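Local coordinates for protein pyruvate formate-lyase 2 (Archaeoglobus fulgidus, PDB 2F3O) that is of unknown function but belongs to the glycyl radical enzymes, the family of pyruvate formate-lyase, and probably acts as a lyase, at residues R177-L182 and F195-K200; K45-V50 and K200-A205; D478-L483 and D550-I555. One frame throughout, in Å; residues are numbered along the deposited sequence.

All three contacts pair helices. Contacts 1 and 2 are neighbours, with centres about 14 Å apart: both use helix 190-221 and share K200. Contact 1 joins this helix to the preceding helix 168-184, while contact 2 joins its next turn to the much earlier helix 39-53, so along the chain contact 1 falls within the span bridged by contact 2. Contact 3, between helices 477-508 and 545-560, comes later and lies across the chain's centre, with its centre about 57 Å from that of contact 1 and about 55 Å from that of contact 2. The three thus pack helices at two distant parts of the pyruvate formate lyase-like region.

Contact 1: R177-L182 and F195-K200; sequences RRIRAL and FYQAAK
R178 and Y196 both set CG anti to the carbonyl carbon (chi1 -70° for the arginine); the arginine chain is extended from CG to NE, and its CB and CD lie over one face of the tyrosine ring. CD makes a CH-pi contact 3.9 Å from the centroid of the Y196 ring, while CB sits over the rim of the same face. The guanidinium plane stands 66° from the ring plane, and R178 NH1 donates to Y196 OH over 3.2 Å, with an N-H...O angle of 150°. That hydroxyl is also bonded to the main-chain O of F522, and R178 NE forms a salt bridge with E174. The two segments belong to successive helices, 168-184 and 190-221, which form an antiparallel helical hairpin, their local axes 9.5 Å apart at closest approach. L182 CD1 touches the ring edge, 4.0 Å from Y196 CD1. I179 adds an apolar contact, CG1 to Y196 CB at 3.8 Å. Q197, its chain bent at chi2, lays its amide against the isoleucine, NE2 3.6 Å from I179 CG2, the two side chains crossing at about a right angle. An alanine in place of Y196 would probably leave R178 NH1 without this acceptor and open a gap beside R178 CD and L182 CD1. I179 CD1 also meets K200 CD at 4.1 Å, and Q197 packs on L131 of the second subunit.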
ATOM      1  N   ARG A 177      -5.888   8.760  25.170  1.00 42.00           N
ATOM      2  CA  ARG A 177      -5.503   7.336  25.077  1.00 43.14           C
ATOM      3  C   ARG A 177      -4.579   7.157  23.890  1.00 43.16           C
ATOM      4  O   ARG A 177      -3.567   6.467  24.001  1.00 43.94           O
ATOM      5  CB  ARG A 177      -6.694   6.368  24.947  1.00 42.57           C
ATOM      6  CG  ARG A 177      -7.644   6.318  26.131  1.00 43.84           C
ATOM      7  CD  ARG A 177      -8.949   5.568  25.777  1.00 45.10           C
ATOM      8  NE  ARG A 177     -10.048   5.819  26.733  1.00 50.39           N
ATOM      9  CZ  ARG A 177     -11.096   6.638  26.527  1.00 52.90           C
ATOM     10  NH1 ARG A 177     -11.231   7.315  25.393  1.00 52.50           N
ATOM     11  NH2 ARG A 177     -12.034   6.790  27.467  1.00 54.68           N
ATOM     12  N   ARG A 178      -4.914   7.809  22.776  1.00 43.18           N
ATOM     13  CA  ARG A 178      -4.158   7.687  21.534  1.00 43.22           C
ATOM     14  C   ARG A 178      -2.806   8.375  21.557  1.00 43.21           C
ATOM     15  O   ARG A 178      -1.884   7.916  20.902  1.00 43.53           O
ATOM     16  CB  ARG A 178      -4.983   8.180  20.340  1.00 43.38           C
ATOM     17  CG  ARG A 178      -6.122   7.247  20.042  1.00 43.62           C
ATOM     18  CD  ARG A 178      -7.010   7.662  18.902  1.00 44.01           C
ATOM     19  NE  ARG A 178      -8.232   6.881  19.021  1.00 46.63           N
ATOM     20  CZ  ARG A 178      -8.898   6.306  18.025  1.00 47.21           C
ATOM     21  NH1 ARG A 178      -8.493   6.413  16.760  1.00 48.22           N
ATOM     22  NH2 ARG A 178      -9.988   5.620  18.313  1.00 46.56           N
ATOM     23  N   ILE A 179      -2.695   9.480  22.290  1.00 43.05           N
ATOM     24  CA  ILE A 179      -1.398  10.117  22.524  1.00 42.60           C
ATOM     25  C   ILE A 179      -0.471   9.181  23.317  1.00 42.92           C
ATOM     26  O   ILE A 179       0.687   9.013  22.946  1.00 43.37           O
ATOM     27  CB  ILE A 179      -1.544  11.495  23.212  1.00 42.24           C
ATOM     28  CG1 ILE A 179      -2.139  12.524  22.242  1.00 41.53           C
ATOM     29  CG2 ILE A 179      -0.214  11.988  23.729  1.00 41.03           C
ATOM     30  CD1 ILE A 179      -2.745  13.753  22.925  1.00 39.72           C
ATOM     31  N   ARG A 180      -0.992   8.533  24.357  1.00 43.08           N
ATOM     32  CA  ARG A 180      -0.198   7.568  25.129  1.00 43.56           C
ATOM     33  C   ARG A 180       0.276   6.390  24.297  1.00 43.21           C
ATOM     34  O   ARG A 180       1.436   6.001  24.377  1.00 43.71           O
ATOM     35  CB  ARG A 180      -0.984   7.020  26.315  1.00 43.97           C
ATOM     36  CG  ARG A 180      -0.654   7.638  27.668  1.00 46.35           C
ATOM     37  CD  ARG A 180      -1.910   7.622  28.567  1.00 50.33           C
ATOM     38  NE  ARG A 180      -2.789   6.456  28.332  1.00 53.04           N
ATOM     39  CZ  ARG A 180      -4.131   6.476  28.382  1.00 53.13           C
ATOM     40  NH1 ARG A 180      -4.819   5.349  28.158  1.00 52.33           N
ATOM     41  NH2 ARG A 180      -4.787   7.616  28.646  1.00 51.35           N
ATOM     42  N   ALA A 181      -0.615   5.825  23.492  1.00 42.56           N
ATOM     43  CA  ALA A 181      -0.267   4.639  22.728  1.00 41.81           C
ATOM     44  C   ALA A 181       0.764   4.960  21.648  1.00 41.59           C
ATOM     45  O   ALA A 181       1.508   4.084  21.222  1.00 41.79           O
ATOM     46  CB  ALA A 181      -1.490   4.019  22.134  1.00 41.27           C
ATOM     47  N   LEU A 182       0.817   6.222  21.232  1.00 41.30           N
ATOM     48  CA  LEU A 182       1.738   6.647  20.204  1.00 41.06           C
ATOM     49  C   LEU A 182       3.096   6.792  20.822  1.00 41.06           C
ATOM     50  O   LEU A 182       4.108   6.419  20.224  1.00 40.94           O
ATOM     51  CB  LEU A 182       1.283   7.963  19.588  1.00 41.06           C
ATOM     52  CG  LEU A 182       0.309   7.680  18.452  1.00 41.02           C
ATOM     53  CD1 LEU A 182      -0.228   8.949  17.868  1.00 41.17           C
ATOM     54  CD2 LEU A 182       1.008   6.871  17.402  1.00 42.17           C
ATOM     55  N   PHE A 195      -1.557  15.501  15.239  1.00 36.44           N
ATOM     56  CA  PHE A 195      -3.003  15.537  15.051  1.00 36.33           C
ATOM     57  C   PHE A 195      -3.739  15.370  16.367  1.00 36.39           C
ATOM     58  O   PHE A 195      -4.548  16.206  16.736  1.00 36.54           O
ATOM     59  CB  PHE A 195      -3.469  14.461  14.090  1.00 36.00           C
ATOM     60  CG  PHE A 195      -4.951  14.433  13.897  1.00 35.92           C
ATOM     61  CD1 PHE A 195      -5.543  15.216  12.932  1.00 36.18           C
ATOM     62  CD2 PHE A 195      -5.759  13.623  14.678  1.00 35.73           C
ATOM     63  CE1 PHE A 195      -6.914  15.186  12.747  1.00 36.12           C
ATOM     64  CE2 PHE A 195      -7.128  13.596  14.503  1.00 35.30           C
ATOM     65  CZ  PHE A 195      -7.703  14.371  13.541  1.00 35.56           C
ATOM     66  N   TYR A 196      -3.458  14.282  17.068  1.00 36.24           N
ATOM     67  CA  TYR A 196      -4.106  14.040  18.344  1.00 36.08           C
ATOM     68  C   TYR A 196      -3.782  15.103  19.413  1.00 36.30           C
ATOM     69  O   TYR A 196      -4.642  15.454  20.249  1.00 36.07           O
ATOM     70  CB  TYR A 196      -3.818  12.620  18.808  1.00 35.62           C
ATOM     71  CG  TYR A 196      -4.571  11.603  17.972  1.00 35.23           C
ATOM     72  CD1 TYR A 196      -3.927  10.499  17.413  1.00 34.27           C
ATOM     73  CD2 TYR A 196      -5.922  11.772  17.714  1.00 35.49           C
ATOM     74  CE1 TYR A 196      -4.609   9.586  16.637  1.00 34.19           C
ATOM     75  CE2 TYR A 196      -6.620  10.863  16.928  1.00 36.05           C
ATOM     76  CZ  TYR A 196      -5.959   9.772  16.394  1.00 35.19           C
ATOM     77  OH  TYR A 196      -6.669   8.861  15.651  1.00 34.07           O
ATOM     78  N   GLN A 197      -2.571  15.655  19.340  1.00 36.18           N
ATOM     79  CA  GLN A 197      -2.242  16.803  20.152  1.00 36.21           C
ATOM     80  C   GLN A 197      -3.156  17.968  19.850  1.00 36.66           C
ATOM     81  O   GLN A 197      -3.595  18.660  20.771  1.00 37.14           O
ATOM     82  CB  GLN A 197      -0.808  17.256  19.944  1.00 35.84           C
ATOM     83  CG  GLN A 197       0.270  16.331  20.482  1.00 35.48           C
ATOM     84  CD  GLN A 197       0.219  16.055  21.972  1.00 33.69           C
ATOM     85  OE1 GLN A 197      -0.508  16.697  22.753  1.00 29.28           O
ATOM     86  NE2 GLN A 197       1.016  15.074  22.377  1.00 34.02           N
ATOM     87  N   ALA A 198      -3.447  18.184  18.570  1.00 36.65           N
ATOM     88  CA  ALA A 198      -4.312  19.282  18.190  1.00 36.55           C
ATOM     89  C   ALA A 198      -5.737  18.989  18.620  1.00 36.69           C
ATOM     90  O   ALA A 198      -6.396  19.852  19.190  1.00 36.92           O
ATOM     91  CB  ALA A 198      -4.243  19.525  16.700  1.00 36.89           C
ATOM     92  N   ALA A 199      -6.185  17.760  18.372  1.00 36.57           N
ATOM     93  CA  ALA A 199      -7.532  17.335  18.691  1.00 36.67           C
ATOM     94  C   ALA A 199      -7.839  17.564  20.170  1.00 37.34           C
ATOM     95  O   ALA A 199      -8.875  18.156  20.477  1.00 37.55           O
ATOM     96  CB  ALA A 199      -7.724  15.880  18.323  1.00 36.28           C
ATOM     97  N   LYS A 200      -6.931  17.112  21.051  1.00 37.65           N
ATOM     98  CA  LYS A 200      -6.984  17.338  22.496  1.00 37.82           C
ATOM     99  C   LYS A 200      -7.259  18.792  22.859  1.00 38.67           C
ATOM    100  O   LYS A 200      -8.284  19.108  23.480  1.00 38.39           O
ATOM    101  CB  LYS A 200      -5.639  16.953  23.109  1.00 37.99           C
ATOM    102  CG  LYS A 200      -5.542  17.139  24.629  1.00 37.06           C
ATOM    103  CD  LYS A 200      -4.143  16.909  25.105  1.00 37.09           C
ATOM    104  CE  LYS A 200      -3.771  17.899  26.181  1.00 38.13           C
ATOM    105  NZ  LYS A 200      -4.208  17.363  27.508  1.00 39.92           N
TER

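Contact 2: K45-V50 and K200-A205; sequences KALKHV and KIVSEA
A nearly parallel pair of helices, 39-53 and 190-221, carries a salt-bridge network in which K48 reaches across to E204. The local axes lie 8.7 Å apart and only 11° from parallel. K48 leaves its helix with CG anti to the backbone N and turns at chi3 (-91°), and its NZ donates to E204 OE2 at 3.2 Å. It meets that oxygen on the anti side, 22° out of the carboxylate plane. The other oxygen, OE1, receives K200 NZ at 3.1 Å through its syn lone pair. One carboxylate is therefore gripped by two lysines, which would be expected to favour its charged form. Nearer the backbone, K48 CB and CG pack on the methyl of A205, CB 3.7 Å from A205 CB. The small alanine fits the close approach of the backbones there, with K48 CA and A205 CA 4.7 Å apart. Separately, K48 CE, next to the ammonium group, makes a polar approach to the main-chain O of I201 at 3.6 Å. One turn earlier, K45 CG touches I201 CD1 at 3.8 Å, while its NZ forms a salt bridge with E37. L47 CD1 meets V202 CG2 at 3.8 Å. These last two side chains also pack on L513 of helix 512-516; helix 168-184 adjoins the pair through L172, beside K200 and E204, and helix 22-34 lies against A46 and H49.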
ATOM      1  N   LYS A  45      -4.202  25.861  18.953  1.00 43.49           N
ATOM      2  CA  LYS A  45      -3.951  26.786  20.034  1.00 43.78           C
ATOM      3  C   LYS A  45      -4.538  28.157  19.756  1.00 44.29           C
ATOM      4  O   LYS A  45      -4.930  28.861  20.687  1.00 44.69           O
ATOM      5  CB  LYS A  45      -2.450  26.887  20.310  1.00 43.61           C
ATOM      6  CG  LYS A  45      -1.934  25.722  21.128  1.00 42.57           C
ATOM      7  CD  LYS A  45      -0.462  25.838  21.401  1.00 41.40           C
ATOM      8  CE  LYS A  45      -0.008  24.702  22.300  1.00 40.77           C
ATOM      9  NZ  LYS A  45       1.424  24.845  22.636  1.00 39.97           N
ATOM     10  N   ALA A  46      -4.605  28.522  18.478  1.00 44.58           N
ATOM     11  CA  ALA A  46      -5.220  29.775  18.068  1.00 44.77           C
ATOM     12  C   ALA A  46      -6.723  29.747  18.263  1.00 45.15           C
ATOM     13  O   ALA A  46      -7.293  30.666  18.862  1.00 45.40           O
ATOM     14  CB  ALA A  46      -4.887  30.076  16.654  1.00 44.72           C
ATOM     15  N   LEU A  47      -7.351  28.677  17.781  1.00 45.25           N
ATOM     16  CA  LEU A  47      -8.778  28.473  17.941  1.00 45.17           C
ATOM     17  C   LEU A  47      -9.128  28.473  19.403  1.00 45.62           C
ATOM     18  O   LEU A  47     -10.144  29.060  19.775  1.00 45.87           O
ATOM     19  CB  LEU A  47      -9.218  27.150  17.303  1.00 45.08           C
ATOM     20  CG  LEU A  47     -10.689  26.850  16.941  1.00 44.18           C
ATOM     21  CD1 LEU A  47     -11.301  25.872  17.890  1.00 42.89           C
ATOM     22  CD2 LEU A  47     -11.549  28.103  16.808  1.00 43.17           C
ATOM     23  N   LYS A  48      -8.294  27.830  20.227  1.00 46.02           N
ATOM     24  CA  LYS A  48      -8.569  27.757  21.651  1.00 46.40           C
ATOM     25  C   LYS A  48      -8.556  29.141  22.239  1.00 46.94           C
ATOM     26  O   LYS A  48      -9.524  29.534  22.893  1.00 47.46           O
ATOM     27  CB  LYS A  48      -7.581  26.873  22.404  1.00 46.50           C
ATOM     28  CG  LYS A  48      -7.735  27.006  23.922  1.00 46.03           C
ATOM     29  CD  LYS A  48      -6.665  26.307  24.721  1.00 47.33           C
ATOM     30  CE  LYS A  48      -7.097  24.887  25.044  1.00 49.53           C
ATOM     31  NZ  LYS A  48      -6.361  24.316  26.206  1.00 50.96           N
ATOM     32  N   HIS A  49      -7.487  29.884  21.954  1.00 47.16           N
ATOM     33  CA  HIS A  49      -7.331  31.239  22.444  1.00 47.77           C
ATOM     34  C   HIS A  49      -8.525  32.137  22.076  1.00 48.47           C
ATOM     35  O   HIS A  49      -9.049  32.824  22.957  1.00 48.59           O
ATOM     36  CB  HIS A  49      -6.001  31.827  21.965  1.00 47.76           C
ATOM     37  CG  HIS A  49      -5.621  33.128  22.623  1.00 48.37           C
ATOM     38  ND1 HIS A  49      -5.199  33.211  23.934  1.00 48.19           N
ATOM     39  CD2 HIS A  49      -5.561  34.390  22.132  1.00 48.20           C
ATOM     40  CE1 HIS A  49      -4.913  34.468  24.224  1.00 48.29           C
ATOM     41  NE2 HIS A  49      -5.116  35.204  23.146  1.00 47.43           N
ATOM     42  N   VAL A  50      -8.997  32.104  20.822  1.00 49.03           N
ATOM     43  CA  VAL A  50     -10.202  32.889  20.489  1.00 49.68           C
ATOM     44  C   VAL A  50     -11.480  32.431  21.231  1.00 50.17           C
ATOM     45  O   VAL A  50     -12.260  33.270  21.636  1.00 50.61           O
ATOM     46  CB  VAL A  50     -10.480  33.105  18.946  1.00 49.54           C
ATOM     47  CG1 VAL A  50      -9.197  33.226  18.138  1.00 50.17           C
ATOM     48  CG2 VAL A  50     -11.357  32.038  18.374  1.00 49.66           C
ATOM     49  N   LYS A 200      -6.931  17.112  21.051  1.00 37.65           N
ATOM     50  CA  LYS A 200      -6.984  17.338  22.496  1.00 37.82           C
ATOM     51  C   LYS A 200      -7.259  18.792  22.859  1.00 38.67           C
ATOM     52  O   LYS A 200      -8.284  19.108  23.480  1.00 38.39           O
ATOM     53  CB  LYS A 200      -5.639  16.953  23.109  1.00 37.99           C
ATOM     54  CG  LYS A 200      -5.542  17.139  24.629  1.00 37.06           C
ATOM     55  CD  LYS A 200      -4.143  16.909  25.105  1.00 37.09           C
ATOM     56  CE  LYS A 200      -3.771  17.899  26.181  1.00 38.13           C
ATOM     57  NZ  LYS A 200      -4.208  17.363  27.508  1.00 39.92           N
ATOM     58  N   ILE A 201      -6.320  19.656  22.465  1.00 39.39           N
ATOM     59  CA  ILE A 201      -6.422  21.110  22.589  1.00 40.20           C
ATOM     60  C   ILE A 201      -7.770  21.647  22.093  1.00 40.78           C
ATOM     61  O   ILE A 201      -8.473  22.355  22.812  1.00 41.41           O
ATOM     62  CB  ILE A 201      -5.269  21.806  21.808  1.00 40.23           C
ATOM     63  CG1 ILE A 201      -3.926  21.488  22.462  1.00 40.14           C
ATOM     64  CG2 ILE A 201      -5.442  23.316  21.770  1.00 40.25           C
ATOM     65  CD1 ILE A 201      -2.716  22.022  21.709  1.00 40.20           C
ATOM     66  N   VAL A 202      -8.140  21.275  20.880  1.00 41.06           N
ATOM     67  CA  VAL A 202      -9.369  21.761  20.265  1.00 41.57           C
ATOM     68  C   VAL A 202     -10.653  21.249  20.946  1.00 42.10           C
ATOM     69  O   VAL A 202     -11.671  21.949  20.965  1.00 42.33           O
ATOM     70  CB  VAL A 202      -9.317  21.488  18.738  1.00 41.37           C
ATOM     71  CG1 VAL A 202     -10.485  20.685  18.251  1.00 40.50           C
ATOM     72  CG2 VAL A 202      -9.130  22.769  17.988  1.00 41.39           C
ATOM     73  N   SER A 203     -10.590  20.060  21.541  1.00 42.54           N
ATOM     74  CA  SER A 203     -11.706  19.549  22.323  1.00 43.62           C
ATOM     75  C   SER A 203     -11.883  20.337  23.619  1.00 43.88           C
ATOM     76  O   SER A 203     -12.997  20.736  23.957  1.00 44.07           O
ATOM     77  CB  SER A 203     -11.499  18.074  22.649  1.00 43.72           C
ATOM     78  OG  SER A 203     -11.344  17.335  21.455  1.00 45.32           O
ATOM     79  N   GLU A 204     -10.769  20.554  24.321  1.00 44.19           N
ATOM     80  CA  GLU A 204     -10.715  21.354  25.542  1.00 44.40           C
ATOM     81  C   GLU A 204     -11.297  22.742  25.340  1.00 44.52           C
ATOM     82  O   GLU A 204     -12.082  23.200  26.146  1.00 44.78           O
ATOM     83  CB  GLU A 204      -9.269  21.484  26.026  1.00 44.47           C
ATOM     84  CG  GLU A 204      -8.759  20.302  26.824  1.00 44.62           C
ATOM     85  CD  GLU A 204      -7.237  20.203  26.803  1.00 46.49           C
ATOM     86  OE1 GLU A 204      -6.703  19.163  27.244  1.00 46.39           O
ATOM     87  OE2 GLU A 204      -6.566  21.161  26.335  1.00 47.50           O
ATOM     88  N   ALA A 205     -10.906  23.390  24.252  1.00 44.74           N
ATOM     89  CA  ALA A 205     -11.421  24.688  23.853  1.00 44.99           C
ATOM     90  C   ALA A 205     -12.951  24.723  23.785  1.00 45.49           C
ATOM     91  O   ALA A 205     -13.583  25.640  24.331  1.00 45.35           O
ATOM     92  CB  ALA A 205     -10.846  25.051  22.506  1.00 44.58           C
TER

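Contact 3: D478-L483 and D550-I555; sequences DLLEKL and DSLVAI
L552 is the hub of this contact, its two methyls meeting three leucines of the segment 478-483. With CG anti to the carbonyl carbon (chi1 -67°), L552 reaches toward the other helix; its CD1 meets L483 CD2 tip to tip at 3.8 Å. CD2 of L552 lies 4.0 Å from CD2 of L479, and the L480 methyl CD2 touches both ends of the L552 fork. L479, with the next largest buried area, sets CG anti to the backbone N (chi1 177°) and uses one methyl twice: its CD2 also meets I555 CD1 at 3.8 Å, the two side chains crossing at about a right angle. No hydrogen bond joins the segments. The helices run antiparallel (162°), but their local axes stay 12.1 Å apart, a wide spacing bridged between the segments by methyl-to-methyl contacts. Several neighbouring helices pack against the pair. Helix 597-615 places W609 against L480 and L483 and Y602 against L552; L450 of helix 447-453 packs on L483, M565 and I568 of helix 565-573 pack on I555, and the loop residue P473 lies on L479.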
ATOM      1  N   ASP A 478     -15.269  21.860 -37.114  1.00 66.49           N
ATOM      2  CA  ASP A 478     -13.939  22.049 -36.548  1.00 65.83           C
ATOM      3  C   ASP A 478     -13.838  23.271 -35.626  1.00 65.34           C
ATOM      4  O   ASP A 478     -12.751  23.613 -35.165  1.00 65.41           O
ATOM      5  CB  ASP A 478     -12.874  22.141 -37.646  1.00 66.06           C
ATOM      6  CG  ASP A 478     -12.872  23.490 -38.342  1.00 66.40           C
ATOM      7  OD1 ASP A 478     -13.790  23.718 -39.157  1.00 67.42           O
ATOM      8  OD2 ASP A 478     -11.967  24.317 -38.074  1.00 65.61           O
ATOM      9  N   LEU A 479     -14.955  23.949 -35.372  1.00 64.46           N
ATOM     10  CA  LEU A 479     -15.000  24.887 -34.250  1.00 63.49           C
ATOM     11  C   LEU A 479     -15.374  24.098 -32.992  1.00 63.06           C
ATOM     12  O   LEU A 479     -14.907  24.395 -31.904  1.00 62.97           O
ATOM     13  CB  LEU A 479     -15.987  26.031 -34.492  1.00 63.23           C
ATOM     14  CG  LEU A 479     -16.164  27.034 -33.348  1.00 62.41           C
ATOM     15  CD1 LEU A 479     -15.114  28.116 -33.366  1.00 60.73           C
ATOM     16  CD2 LEU A 479     -17.531  27.645 -33.379  1.00 62.53           C
ATOM     17  N   LEU A 480     -16.204  23.073 -33.166  1.00 62.52           N
ATOM     18  CA  LEU A 480     -16.580  22.186 -32.075  1.00 62.10           C
ATOM     19  C   LEU A 480     -15.361  21.482 -31.457  1.00 62.30           C
ATOM     20  O   LEU A 480     -15.195  21.482 -30.231  1.00 62.15           O
ATOM     21  CB  LEU A 480     -17.613  21.154 -32.535  1.00 61.71           C
ATOM     22  CG  LEU A 480     -19.010  21.645 -32.906  1.00 60.52           C
ATOM     23  CD1 LEU A 480     -19.996  20.470 -32.902  1.00 59.67           C
ATOM     24  CD2 LEU A 480     -19.469  22.742 -31.966  1.00 58.47           C
ATOM     25  N   GLU A 481     -14.505  20.915 -32.304  1.00 62.18           N
ATOM     26  CA  GLU A 481     -13.286  20.274 -31.823  1.00 62.33           C
ATOM     27  C   GLU A 481     -12.416  21.294 -31.105  1.00 61.91           C
ATOM     28  O   GLU A 481     -11.900  21.026 -30.016  1.00 62.05           O
ATOM     29  CB  GLU A 481     -12.483  19.682 -32.972  1.00 62.58           C
ATOM     30  CG  GLU A 481     -13.176  18.590 -33.740  1.00 64.09           C
ATOM     31  CD  GLU A 481     -12.617  18.479 -35.150  1.00 66.22           C
ATOM     32  OE1 GLU A 481     -11.643  19.213 -35.459  1.00 65.89           O
ATOM     33  OE2 GLU A 481     -13.152  17.672 -35.947  1.00 67.35           O
ATOM     34  N   LYS A 482     -12.288  22.472 -31.713  1.00 61.11           N
ATOM     35  CA  LYS A 482     -11.498  23.545 -31.147  1.00 60.25           C
ATOM     36  C   LYS A 482     -12.094  24.044 -29.835  1.00 59.58           C
ATOM     37  O   LYS A 482     -11.357  24.474 -28.967  1.00 59.56           O
ATOM     38  CB  LYS A 482     -11.327  24.687 -32.157  1.00 60.28           C
ATOM     39  CG  LYS A 482     -10.331  24.374 -33.278  1.00 60.85           C
ATOM     40  CD  LYS A 482     -10.159  25.536 -34.260  1.00 60.26           C
ATOM     41  CE  LYS A 482      -9.117  25.218 -35.330  1.00 59.97           C
ATOM     42  NZ  LYS A 482      -9.629  24.472 -36.510  1.00 59.33           N
ATOM     43  N   LEU A 483     -13.416  23.948 -29.686  1.00 58.61           N
ATOM     44  CA  LEU A 483     -14.089  24.342 -28.446  1.00 58.31           C
ATOM     45  C   LEU A 483     -13.774  23.358 -27.308  1.00 58.40           C
ATOM     46  O   LEU A 483     -13.292  23.770 -26.244  1.00 58.13           O
ATOM     47  CB  LEU A 483     -15.607  24.491 -28.652  1.00 58.00           C
ATOM     48  CG  LEU A 483     -16.500  24.740 -27.430  1.00 57.79           C
ATOM     49  CD1 LEU A 483     -16.202  26.074 -26.788  1.00 56.49           C
ATOM     50  CD2 LEU A 483     -17.954  24.675 -27.807  1.00 57.73           C
ATOM     51  N   ASP A 550     -25.903  28.558 -27.161  1.00 59.97           N
ATOM     52  CA  ASP A 550     -26.653  29.433 -28.069  1.00 60.35           C
ATOM     53  C   ASP A 550     -25.812  30.015 -29.194  1.00 60.78           C
ATOM     54  O   ASP A 550     -26.294  30.122 -30.323  1.00 61.43           O
ATOM     55  CB  ASP A 550     -27.329  30.570 -27.302  1.00 60.02           C
ATOM     56  CG  ASP A 550     -28.487  30.089 -26.467  1.00 60.01           C
ATOM     57  OD1 ASP A 550     -28.846  28.894 -26.589  1.00 59.41           O
ATOM     58  OD2 ASP A 550     -29.034  30.905 -25.692  1.00 60.11           O
ATOM     59  N   SER A 551     -24.564  30.369 -28.888  1.00 60.80           N
ATOM     60  CA  SER A 551     -23.633  30.859 -29.891  1.00 60.94           C
ATOM     61  C   SER A 551     -23.345  29.811 -30.947  1.00 61.21           C
ATOM     62  O   SER A 551     -22.943  30.148 -32.046  1.00 61.25           O
ATOM     63  CB  SER A 551     -22.312  31.286 -29.259  1.00 60.98           C
ATOM     64  OG  SER A 551     -22.340  32.618 -28.759  1.00 61.27           O
ATOM     65  N   LEU A 552     -23.549  28.541 -30.621  1.00 61.53           N
ATOM     66  CA  LEU A 552     -23.285  27.487 -31.582  1.00 61.62           C
ATOM     67  C   LEU A 552     -24.435  27.324 -32.548  1.00 61.92           C
ATOM     68  O   LEU A 552     -24.196  27.123 -33.733  1.00 61.99           O
ATOM     69  CB  LEU A 552     -22.974  26.170 -30.883  1.00 61.43           C
ATOM     70  CG  LEU A 552     -21.661  26.267 -30.131  1.00 60.47           C
ATOM     71  CD1 LEU A 552     -21.437  25.028 -29.304  1.00 61.11           C
ATOM     72  CD2 LEU A 552     -20.543  26.510 -31.084  1.00 59.84           C
ATOM     73  N   VAL A 553     -25.667  27.416 -32.039  1.00 62.35           N
ATOM     74  CA  VAL A 553     -26.880  27.382 -32.876  1.00 62.93           C
ATOM     75  C   VAL A 553     -26.900  28.563 -33.825  1.00 63.16           C
ATOM     76  O   VAL A 553     -27.210  28.432 -35.007  1.00 63.14           O
ATOM     77  CB  VAL A 553     -28.159  27.551 -32.055  1.00 62.82           C
ATOM     78  CG1 VAL A 553     -29.326  26.925 -32.785  1.00 62.94           C
ATOM     79  CG2 VAL A 553     -27.997  26.951 -30.702  1.00 63.24           C
ATOM     80  N   ALA A 554     -26.552  29.721 -33.281  1.00 63.40           N
ATOM     81  CA  ALA A 554     -26.500  30.938 -34.045  1.00 63.61           C
ATOM     82  C   ALA A 554     -25.373  30.924 -35.073  1.00 63.95           C
ATOM     83  O   ALA A 554     -25.478  31.584 -36.094  1.00 64.43           O
ATOM     84  CB  ALA A 554     -26.390  32.135 -33.122  1.00 63.41           C
ATOM     85  N   ILE A 555     -24.307  30.173 -34.824  1.00 64.20           N
ATOM     86  CA  ILE A 555     -23.263  30.040 -35.833  1.00 64.33           C
ATOM     87  C   ILE A 555     -23.747  29.084 -36.909  1.00 64.59           C
ATOM     88  O   ILE A 555     -23.549  29.336 -38.097  1.00 64.42           O
ATOM     89  CB  ILE A 555     -21.917  29.592 -35.229  1.00 64.28           C
ATOM     90  CG1 ILE A 555     -21.180  30.798 -34.652  1.00 63.97           C
ATOM     91  CG2 ILE A 555     -21.020  28.974 -36.275  1.00 64.40           C
ATOM     92  CD1 ILE A 555     -20.052  30.437 -33.717  1.00 63.15           C
TER